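PDB 4JZA: uncharacterized protein from Legionella longbeachae NSW150, which is a phosphoinositide phosphatase that probably hydrolyses the 3-phosphate of phosphatidylinositol 3-phosphate, and so probably alters the lipid metabolism of the infected host cell. Local coordinates for residues D220-L225 with Q283-L288; S419-T424 with P467-K472; N690-Y695 with K747-R752. All blocks are in the same frame, centred on the assembly; numbering follows the deposited sequence.

How the contacts relate
The three contacts sit in separate parts of the chain and share no element: contact 1 is about 28 Å from contact 2 and contact 3 about 50 Å from either, between nearest atoms. Contacts 1 and 3 are helix pairs, one near-antiparallel in the insertion domain, the other steeply crossed in the C-terminal domain. Contact 2 joins a loop to a short hairpin strand beside the mixed sheet. All three are partly buried; contact 1 alone has an exposed residue, Lys285, touching across it. Aromatic and aliphatic packing fills contact 1, with a lysine-asparagine hydrogen bond across it; in contact 2 a serine grips a backbone amide; in contact 3 a buried asparagine bridges a threonine and a tyrosine face.

Contact 1 of 3, residues D220-L225 with Q283-L288; sequences DFNNFL and QFKKFL
Phe221 and Phe284 form an edge-to-face pair at the middle of a near-antiparallel helix packing in the all-helical insertion region, where segments 220-225 and 283-288 run at 160°. Phe284 brings the CD2 edge of its ring over one face of Phe221, off toward the rim, with its CD2 3.6 Å from Phe221 CZ and the planes at 72°. Both rings have CG anti to the backbone N, which sends each into the space between the helices. The opposite face of Phe221 meets Leu225 CG from its own helix, so the ring is sandwiched, while Lys285 CB lies at its edge, in the plane. Leu288 CD1 adds an aliphatic contact, 3.7 Å from Phe221 CB.

Around this apolar centre, the Lys285 chain bends at chi2 and chi4 so that NZ crosses to Asn222 on the more exposed flank. Farther out, Tyr203 on helix 198-206 packs edge-to-face with Phe284 and hydrogen-bonds through OH to Asp220 OD1, while His262 NE2 hydrogen-bonds to Asp220 OD2; Met266 of helix 261-270 adds to the packing of Phe221. The hydrogen bond from Lys285 NZ to Asn222 OD1, 2.9 Å, comes from above the carbonyl plane and misses the lone pairs.

Contact 2 of 3, residues S419-T424 with P467-K472; sequences SPIHAT and PYNMAK
A loop packs against the start of a small hairpin where two segments follow adjacent parallel strands of the large mixed sheet, 412-416 and 462-465, the latter at the sheet's outer edge. The contact lies at the C-terminal ends of these strands, probably close to the active site: the sequence after the neighbouring strand 545-549 matches the CX5R signature of cysteine-dependent phosphatases, whose P-loop arginine would be Arg556, and Arg556 touches both Ser419 and Tyr468.

Ser419 does most of the work. Its OG stands anti to the carbonyl carbon (chi1 -48°) and reaches across to receive the backbone N-H of Tyr468, with 3.2 Å from Tyr468 N to Ser419 OG and a nearly straight angle of 168°. The same hydroxyl rests against Pro467, 3.6 Å from Pro467 CA to Ser419 OG, while Ser419 CB packs on Asn469 CB at 3.6 Å. The serine's own amide is held by Asp441 at the start of helix 441-454, so Ser419 is gripped on backbone and side chain alike.

Tyr468 turns the other way, stacking its ring on Trp624 and passing its carbonyl to the indole N-H. Beyond Asn469, which pairs with Tyr475 in a small antiparallel hairpin, the segments separate and the contact narrows to one apolar touch. There Ile421, whose CG1 is anti to the backbone N, carries CD1 to Ala471 CB, 3.9 Å away.

Contact 3 of 3, residues N690-Y695 with K747-R752; sequences NCTKLY and KDNIIR
Asn749 lies between Thr692 and Tyr695, one turn apart on segment 690-695 of helix 676-702, and gives a different part of its amide to each. Its ND2 points at Thr692 OG1, 2.7 Å away, with the N-H at 162° to the acceptor and the hydroxyl close to the amide plane. That hydroxyl also hydrogen-bonds back to Glu688 O of its own helix, so the threonine oxygen is held from two sides. The other end of the amide slides over the Tyr695 ring: Asn749 OD1 sits above the centre of one face, 3.8 Å from the ring plane, with amide and ring only 19° from parallel. Ser744 OG hydrogen-bonds to this oxygen; a partner at each end helps define the orientation of the amide.

Arg752, one turn on from Asn749, passes obliquely beside the Tyr695 ring, its CB 3.8 Å from Tyr695 CE1. Its NH1 hydrogen-bonds to Ser742 O and comes within 3.2 Å of Tyr695 OH. On the other flank Cys691 rests its CB against the backbone of Asn749, and its SG nears Ile750. The axes of 690-695 and 748-752 approach to 8.5 Å at 64°, making helices 676-702 and 748-761 a crossed pair in the helical C-terminal domain of this phosphoinositide phosphatase family.

Contact 1 of 3, residues D220-L225 with Q283-L288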
loop_
_atom_site.group_PDB
_atom_site.type_symbol
_atom_site.label_atom_id
_atom_site.label_comp_id
_atom_site.label_asym_id
_atom_site.label_seq_id
_atom_site.Cartn_x
_atom_site.Cartn_y
_atom_site.Cartn_z
ATOM N N ASP A 220 -23.676 -27.473 -20.543
ATOM C CA ASP A 220 -24.056 -26.064 -20.643
ATOM C C ASP A 220 -23.339 -25.375 -21.801
ATOM O O ASP A 220 -23.956 -24.647 -22.571
ATOM C CB ASP A 220 -23.731 -25.315 -19.348
ATOM C CG ASP A 220 -23.989 -23.813 -19.455
ATOM O OD1 ASP A 220 -23.145 -23.082 -20.035
ATOM O OD2 ASP A 220 -25.043 -23.385 -18.942
ATOM N N PHE A 221 -22.034 -25.601 -21.915
ATOM C CA PHE A 221 -21.266 -24.918 -22.927
ATOM C C PHE A 221 -21.551 -25.431 -24.335
ATOM O O PHE A 221 -21.626 -24.630 -25.276
ATOM C CB PHE A 221 -19.766 -24.964 -22.641
ATOM C CG PHE A 221 -18.994 -24.053 -23.537
ATOM C CD1 PHE A 221 -19.293 -22.720 -23.572
ATOM C CD2 PHE A 221 -18.037 -24.535 -24.390
ATOM C CE1 PHE A 221 -18.636 -21.874 -24.428
ATOM C CE2 PHE A 221 -17.370 -23.691 -25.256
ATOM C CZ PHE A 221 -17.671 -22.360 -25.281
ATOM N N ASN A 222 -21.744 -26.744 -24.475
ATOM C CA ASN A 222 -22.155 -27.315 -25.756
ATOM C C ASN A 222 -23.557 -26.822 -26.163
ATOM O O ASN A 222 -23.775 -26.502 -27.330
ATOM C CB ASN A 222 -22.094 -28.844 -25.728
ATOM C CG ASN A 222 -20.664 -29.381 -25.608
ATOM O OD1 ASN A 222 -19.700 -28.715 -25.978
ATOM N ND2 ASN A 222 -20.527 -30.568 -25.059
ATOM N N ASN A 223 -24.495 -26.734 -25.213
ATOM C CA ASN A 223 -25.841 -26.185 -25.491
ATOM C C ASN A 223 -25.791 -24.752 -25.959
ATOM O O ASN A 223 -26.687 -24.287 -26.684
ATOM C CB ASN A 223 -26.757 -26.250 -24.255
ATOM C CG ASN A 223 -27.183 -27.656 -23.943
ATOM O OD1 ASN A 223 -26.928 -28.562 -24.721
ATOM N ND2 ASN A 223 -27.822 -27.851 -22.805
ATOM N N PHE A 224 -24.782 -24.038 -25.482
ATOM C CA PHE A 224 -24.547 -22.690 -25.936
ATOM C C PHE A 224 -24.051 -22.670 -27.380
ATOM O O PHE A 224 -24.465 -21.827 -28.169
ATOM C CB PHE A 224 -23.537 -21.964 -25.038
ATOM C CG PHE A 224 -23.187 -20.616 -25.560
ATOM C CD1 PHE A 224 -24.153 -19.608 -25.581
ATOM C CD2 PHE A 224 -21.969 -20.389 -26.138
ATOM C CE1 PHE A 224 -23.877 -18.382 -26.118
ATOM C CE2 PHE A 224 -21.690 -19.170 -26.687
ATOM C CZ PHE A 224 -22.646 -18.167 -26.677
ATOM N N LEU A 225 -23.156 -23.585 -27.718
ATOM C CA LEU A 225 -22.587 -23.603 -29.060
ATOM C C LEU A 225 -23.611 -23.913 -30.149
ATOM O O LEU A 225 -23.566 -23.329 -31.232
ATOM C CB LEU A 225 -21.468 -24.610 -29.128
ATOM C CG LEU A 225 -20.217 -24.183 -28.386
ATOM C CD1 LEU A 225 -19.142 -25.209 -28.647
ATOM C CD2 LEU A 225 -19.738 -22.813 -28.813
ATOM N N GLN A 283 -12.069 -23.006 -28.869
ATOM C CA GLN A 283 -10.919 -23.119 -27.981
ATOM C C GLN A 283 -11.277 -23.298 -26.490
ATOM O O GLN A 283 -10.505 -23.886 -25.734
ATOM C CB GLN A 283 -10.122 -21.852 -28.171
ATOM C CG GLN A 283 -8.881 -21.690 -27.329
ATOM C CD GLN A 283 -8.374 -20.276 -27.471
ATOM O OE1 GLN A 283 -8.527 -19.454 -26.552
ATOM N NE2 GLN A 283 -7.876 -19.944 -28.676
ATOM N N PHE A 284 -12.442 -22.793 -26.073
ATOM C CA PHE A 284 -12.964 -23.020 -24.715
ATOM C C PHE A 284 -13.552 -24.437 -24.577
ATOM O O PHE A 284 -13.260 -25.124 -23.592
ATOM C CB PHE A 284 -13.994 -21.931 -24.313
ATOM C CG PHE A 284 -14.340 -21.911 -22.833
ATOM C CD1 PHE A 284 -13.361 -22.111 -21.850
ATOM C CD2 PHE A 284 -15.636 -21.654 -22.421
ATOM C CE1 PHE A 284 -13.667 -22.091 -20.501
ATOM C CE2 PHE A 284 -15.949 -21.624 -21.064
ATOM C CZ PHE A 284 -14.965 -21.847 -20.102
ATOM N N LYS A 285 -14.333 -24.882 -25.576
ATOM C CA LYS A 285 -14.830 -26.286 -25.677
ATOM C C LYS A 285 -13.688 -27.253 -25.463
ATOM O O LYS A 285 -13.808 -28.206 -24.693
ATOM C CB LYS A 285 -15.479 -26.566 -27.058
ATOM C CG LYS A 285 -16.179 -27.923 -27.234
ATOM C CD LYS A 285 -16.064 -28.411 -28.684
ATOM C CE LYS A 285 -17.095 -29.473 -29.124
ATOM N NZ LYS A 285 -18.461 -29.314 -28.549
ATOM N N LYS A 286 -12.580 -26.977 -26.146
ATOM C CA LYS A 286 -11.389 -27.795 -26.064
ATOM C C LYS A 286 -10.753 -27.687 -24.685
ATOM O O LYS A 286 -10.297 -28.680 -24.140
ATOM C CB LYS A 286 -10.394 -27.390 -27.148
ATOM C CG LYS A 286 -9.610 -28.541 -27.759
ATOM C CD LYS A 286 -8.226 -28.732 -27.130
ATOM C CE LYS A 286 -7.228 -27.649 -27.539
ATOM N NZ LYS A 286 -6.843 -27.723 -28.978
ATOM N N PHE A 287 -10.738 -26.490 -24.109
ATOM C CA PHE A 287 -10.171 -26.316 -22.773
ATOM C C PHE A 287 -10.890 -27.178 -21.734
ATOM O O PHE A 287 -10.260 -27.868 -20.928
ATOM C CB PHE A 287 -10.272 -24.855 -22.355
ATOM C CG PHE A 287 -9.844 -24.584 -20.927
ATOM C CD1 PHE A 287 -8.516 -24.527 -20.600
ATOM C CD2 PHE A 287 -10.795 -24.367 -19.912
ATOM C CE1 PHE A 287 -8.128 -24.261 -19.293
ATOM C CE2 PHE A 287 -10.416 -24.110 -18.608
ATOM C CZ PHE A 287 -9.079 -24.043 -18.296
ATOM N N LEU A 288 -12.221 -27.147 -21.783
ATOM C CA LEU A 288 -13.048 -27.759 -20.749
ATOM C C LEU A 288 -12.814 -29.230 -20.615
ATOM O O LEU A 288 -12.834 -29.758 -19.531
ATOM C CB LEU A 288 -14.531 -27.512 -21.040
ATOM C CG LEU A 288 -15.013 -26.086 -20.821
ATOM C CD1 LEU A 288 -16.486 -25.921 -21.258
ATOM C CD2 LEU A 288 -14.816 -25.675 -19.374
#

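Contact 2 of 3, residues S419-T424 with P467-K472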
loop_
_atom_site.group_PDB
_atom_site.type_symbol
_atom_site.label_atom_id
_atom_site.label_comp_id
_atom_site.label_asym_id
_atom_site.label_seq_id
_atom_site.Cartn_x
_atom_site.Cartn_y
_atom_site.Cartn_z
ATOM N N SER A 419 -3.522 14.262 -13.428
ATOM C CA SER A 419 -2.900 14.690 -14.670
ATOM C C SER A 419 -2.639 13.558 -15.645
ATOM O O SER A 419 -1.558 12.989 -15.669
ATOM C CB SER A 419 -1.595 15.410 -14.367
ATOM O OG SER A 419 -1.785 16.361 -13.350
ATOM N N PRO A 420 -3.639 13.252 -16.457
ATOM C CA PRO A 420 -3.529 12.245 -17.518
ATOM C C PRO A 420 -2.396 12.587 -18.444
ATOM O O PRO A 420 -2.256 13.748 -18.791
ATOM C CB PRO A 420 -4.842 12.383 -18.281
ATOM C CG PRO A 420 -5.760 13.022 -17.314
ATOM C CD PRO A 420 -4.936 13.922 -16.467
ATOM N N ILE A 421 -1.589 11.601 -18.817
ATOM C CA ILE A 421 -0.451 11.791 -19.728
ATOM C C ILE A 421 -0.331 10.527 -20.551
ATOM O O ILE A 421 -0.257 9.451 -19.965
ATOM C CB ILE A 421 0.843 12.094 -18.926
ATOM C CG1 ILE A 421 2.022 12.348 -19.855
ATOM C CG2 ILE A 421 1.209 10.990 -17.921
ATOM C CD1 ILE A 421 2.240 13.817 -20.128
ATOM N N HIS A 422 -0.402 10.627 -21.886
ATOM C CA HIS A 422 -0.221 9.442 -22.773
ATOM C C HIS A 422 1.238 8.960 -22.728
ATOM O O HIS A 422 2.155 9.710 -22.357
ATOM C CB HIS A 422 -0.608 9.716 -24.237
ATOM C CG HIS A 422 -2.082 9.653 -24.515
ATOM N ND1 HIS A 422 -2.714 8.516 -24.997
ATOM C CD2 HIS A 422 -3.044 10.607 -24.408
ATOM C CE1 HIS A 422 -4.005 8.771 -25.157
ATOM N NE2 HIS A 422 -4.229 10.031 -24.807
ATOM N N ALA A 423 1.452 7.706 -23.120
ATOM C CA ALA A 423 2.798 7.159 -23.174
ATOM C C ALA A 423 3.707 7.895 -24.167
ATOM O O ALA A 423 4.907 7.980 -23.967
ATOM C CB ALA A 423 2.745 5.688 -23.508
ATOM N N THR A 424 3.154 8.447 -25.233
ATOM C CA THR A 424 3.991 9.152 -26.211
ATOM C C THR A 424 4.531 10.504 -25.726
ATOM O O THR A 424 5.421 11.070 -26.354
ATOM C CB THR A 424 3.239 9.320 -27.548
ATOM O OG1 THR A 424 1.918 9.809 -27.293
ATOM C CG2 THR A 424 3.136 7.959 -28.265
ATOM N N PRO A 467 -5.578 19.340 -14.240
ATOM C CA PRO A 467 -4.270 18.781 -14.380
ATOM C C PRO A 467 -3.318 19.872 -14.046
ATOM O O PRO A 467 -3.679 21.023 -14.141
ATOM C CB PRO A 467 -4.213 18.397 -15.860
ATOM C CG PRO A 467 -5.181 19.294 -16.538
ATOM C CD PRO A 467 -6.247 19.550 -15.533
ATOM N N TYR A 468 -2.131 19.506 -13.605
ATOM C CA TYR A 468 -1.035 20.464 -13.413
ATOM C C TYR A 468 0.273 19.627 -13.408
ATOM O O TYR A 468 0.709 19.105 -12.380
ATOM C CB TYR A 468 -1.202 21.345 -12.154
ATOM C CG TYR A 468 -0.123 22.391 -12.073
ATOM C CD1 TYR A 468 0.038 23.303 -13.100
ATOM C CD2 TYR A 468 0.768 22.449 -11.008
ATOM C CE1 TYR A 468 1.042 24.251 -13.079
ATOM C CE2 TYR A 468 1.783 23.402 -10.970
ATOM C CZ TYR A 468 1.909 24.293 -12.014
ATOM O OH TYR A 468 2.869 25.249 -12.053
ATOM N N ASN A 469 0.859 19.480 -14.590
ATOM C CA ASN A 469 1.961 18.562 -14.799
ATOM C C ASN A 469 2.950 19.077 -15.882
ATOM O O ASN A 469 2.590 19.895 -16.744
ATOM C CB ASN A 469 1.385 17.196 -15.164
ATOM C CG ASN A 469 2.429 16.094 -15.105
ATOM O OD1 ASN A 469 3.336 16.098 -14.237
ATOM N ND2 ASN A 469 2.348 15.157 -16.075
HETATM N N MSE A 470 4.199 18.628 -15.804
HETATM C CA MSE A 470 5.246 19.033 -16.735
HETATM C C MSE A 470 5.781 17.819 -17.426
HETATM O O MSE A 470 6.177 16.857 -16.765
HETATM C CB MSE A 470 6.366 19.679 -15.920
HETATM C CG MSE A 470 7.523 20.196 -16.774
HETATM SE SE MSE A 470 6.926 21.650 -17.973
HETATM C CE MSE A 470 7.430 23.147 -16.777
ATOM N N ALA A 471 5.788 17.833 -18.755
ATOM C CA ALA A 471 6.535 16.829 -19.531
ATOM C C ALA A 471 7.454 17.273 -20.663
ATOM O O ALA A 471 8.655 17.395 -20.480
ATOM C CB ALA A 471 5.583 15.816 -20.156
ATOM N N LYS A 472 6.882 17.507 -21.828
ATOM C CA LYS A 472 7.581 18.147 -22.913
ATOM C C LYS A 472 7.163 19.610 -22.713
ATOM O O LYS A 472 7.972 20.532 -22.808
ATOM C CB LYS A 472 7.028 17.604 -24.229
ATOM C CG LYS A 472 7.585 18.254 -25.481
ATOM C CD LYS A 472 8.851 17.554 -25.940
ATOM C CE LYS A 472 9.473 18.273 -27.127
ATOM N NZ LYS A 472 10.953 18.164 -27.085
#

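Contact 3 of 3, residues N690-Y695 with K747-R752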
loop_
_atom_site.group_PDB
_atom_site.type_symbol
_atom_site.label_atom_id
_atom_site.label_comp_id
_atom_site.label_asym_id
_atom_site.label_seq_id
_atom_site.Cartn_x
_atom_site.Cartn_y
_atom_site.Cartn_z
ATOM N N ASN A 690 23.179 -24.036 24.404
ATOM C CA ASN A 690 23.496 -24.946 23.296
ATOM C C ASN A 690 24.739 -24.591 22.518
ATOM O O ASN A 690 25.567 -25.477 22.212
ATOM C CB ASN A 690 22.336 -25.070 22.346
ATOM C CG ASN A 690 21.301 -26.022 22.872
ATOM O OD1 ASN A 690 21.619 -26.886 23.692
ATOM N ND2 ASN A 690 20.063 -25.857 22.460
ATOM N N CYS A 691 24.908 -23.308 22.215
ATOM C CA CYS A 691 26.090 -22.898 21.479
ATOM C C CYS A 691 27.340 -23.297 22.236
ATOM O O CYS A 691 28.321 -23.731 21.586
ATOM C CB CYS A 691 26.080 -21.398 21.156
ATOM S SG CYS A 691 24.910 -21.028 19.842
ATOM N N THR A 692 27.292 -23.184 23.582
ATOM C CA THR A 692 28.446 -23.530 24.421
ATOM C C THR A 692 28.775 -25.022 24.375
ATOM O O THR A 692 29.938 -25.398 24.286
ATOM C CB THR A 692 28.273 -23.028 25.867
ATOM O OG1 THR A 692 28.302 -21.595 25.850
ATOM C CG2 THR A 692 29.415 -23.486 26.766
ATOM N N LYS A 693 27.752 -25.864 24.400
ATOM C CA LYS A 693 27.949 -27.312 24.308
ATOM C C LYS A 693 28.578 -27.659 22.989
ATOM O O LYS A 693 29.516 -28.441 22.937
ATOM C CB LYS A 693 26.623 -28.090 24.450
ATOM C CG LYS A 693 25.863 -27.874 25.753
ATOM C CD LYS A 693 24.567 -28.664 25.793
ATOM C CE LYS A 693 23.717 -28.228 26.961
ATOM N NZ LYS A 693 22.995 -29.422 27.457
ATOM N N LEU A 694 28.037 -27.084 21.929
ATOM C CA LEU A 694 28.533 -27.315 20.567
ATOM C C LEU A 694 29.952 -26.816 20.439
ATOM O O LEU A 694 30.822 -27.532 19.906
ATOM C CB LEU A 694 27.661 -26.609 19.531
ATOM C CG LEU A 694 26.294 -27.226 19.263
ATOM C CD1 LEU A 694 25.510 -26.304 18.343
ATOM C CD2 LEU A 694 26.450 -28.577 18.623
ATOM N N TYR A 695 30.193 -25.614 20.974
ATOM C CA TYR A 695 31.536 -25.036 20.985
ATOM C C TYR A 695 32.519 -25.921 21.755
ATOM O O TYR A 695 33.510 -26.357 21.201
ATOM C CB TYR A 695 31.515 -23.610 21.553
ATOM C CG TYR A 695 32.798 -22.853 21.346
ATOM C CD1 TYR A 695 32.989 -22.090 20.201
ATOM C CD2 TYR A 695 33.814 -22.898 22.290
ATOM C CE1 TYR A 695 34.157 -21.388 19.994
ATOM C CE2 TYR A 695 35.002 -22.222 22.083
ATOM C CZ TYR A 695 35.170 -21.479 20.930
ATOM O OH TYR A 695 36.343 -20.819 20.722
ATOM N N LYS A 747 28.148 -15.457 26.120
ATOM C CA LYS A 747 27.502 -14.748 25.011
ATOM C C LYS A 747 28.373 -14.899 23.763
ATOM O O LYS A 747 27.865 -15.127 22.652
ATOM C CB LYS A 747 27.330 -13.228 25.309
ATOM C CG LYS A 747 25.899 -12.721 25.548
ATOM C CD LYS A 747 25.564 -12.531 27.023
ATOM C CE LYS A 747 26.099 -13.675 27.888
ATOM N NZ LYS A 747 25.532 -13.679 29.260
ATOM N N ASP A 748 29.688 -14.756 23.965
ATOM C CA ASP A 748 30.664 -14.810 22.867
ATOM C C ASP A 748 30.471 -16.057 21.979
ATOM O O ASP A 748 30.531 -15.971 20.761
ATOM C CB ASP A 748 32.101 -14.747 23.418
ATOM C CG ASP A 748 33.034 -13.894 22.554
ATOM O OD1 ASP A 748 32.927 -13.916 21.302
ATOM O OD2 ASP A 748 33.879 -13.187 23.151
ATOM N N ASN A 749 30.185 -17.192 22.611
ATOM C CA ASN A 749 29.970 -18.457 21.923
ATOM C C ASN A 749 28.891 -18.420 20.872
ATOM O O ASN A 749 28.967 -19.180 19.920
ATOM C CB ASN A 749 29.650 -19.553 22.932
ATOM C CG ASN A 749 30.883 -20.021 23.713
ATOM O OD1 ASN A 749 32.024 -19.642 23.396
ATOM N ND2 ASN A 749 30.660 -20.872 24.726
ATOM N N ILE A 750 27.887 -17.564 21.046
ATOM C CA ILE A 750 26.811 -17.450 20.064
ATOM C C ILE A 750 27.359 -16.865 18.756
ATOM O O ILE A 750 27.013 -17.350 17.695
ATOM C CB ILE A 750 25.641 -16.598 20.580
ATOM C CG1 ILE A 750 25.027 -17.238 21.828
ATOM C CG2 ILE A 750 24.547 -16.451 19.544
ATOM C CD1 ILE A 750 23.764 -16.527 22.348
ATOM N N ILE A 751 28.214 -15.840 18.838
ATOM C CA ILE A 751 28.794 -15.224 17.638
ATOM C C ILE A 751 29.765 -16.207 16.980
ATOM O O ILE A 751 29.817 -16.347 15.764
ATOM C CB ILE A 751 29.563 -13.859 17.859
ATOM C CG1 ILE A 751 29.360 -13.206 19.247
ATOM C CG2 ILE A 751 29.199 -12.859 16.758
ATOM C CD1 ILE A 751 28.406 -12.023 19.311
ATOM N N ARG A 752 30.557 -16.887 17.787
ATOM C CA ARG A 752 31.479 -17.906 17.265
ATOM C C ARG A 752 30.698 -18.967 16.462
ATOM O O ARG A 752 31.118 -19.323 15.363
ATOM C CB ARG A 752 32.273 -18.568 18.387
ATOM C CG ARG A 752 33.190 -17.654 19.196
ATOM C CD ARG A 752 34.363 -17.176 18.362
ATOM N NE ARG A 752 35.210 -16.198 19.061
ATOM C CZ ARG A 752 36.315 -16.486 19.748
ATOM N NH1 ARG A 752 36.735 -17.747 19.865
ATOM N NH2 ARG A 752 37.001 -15.510 20.344
#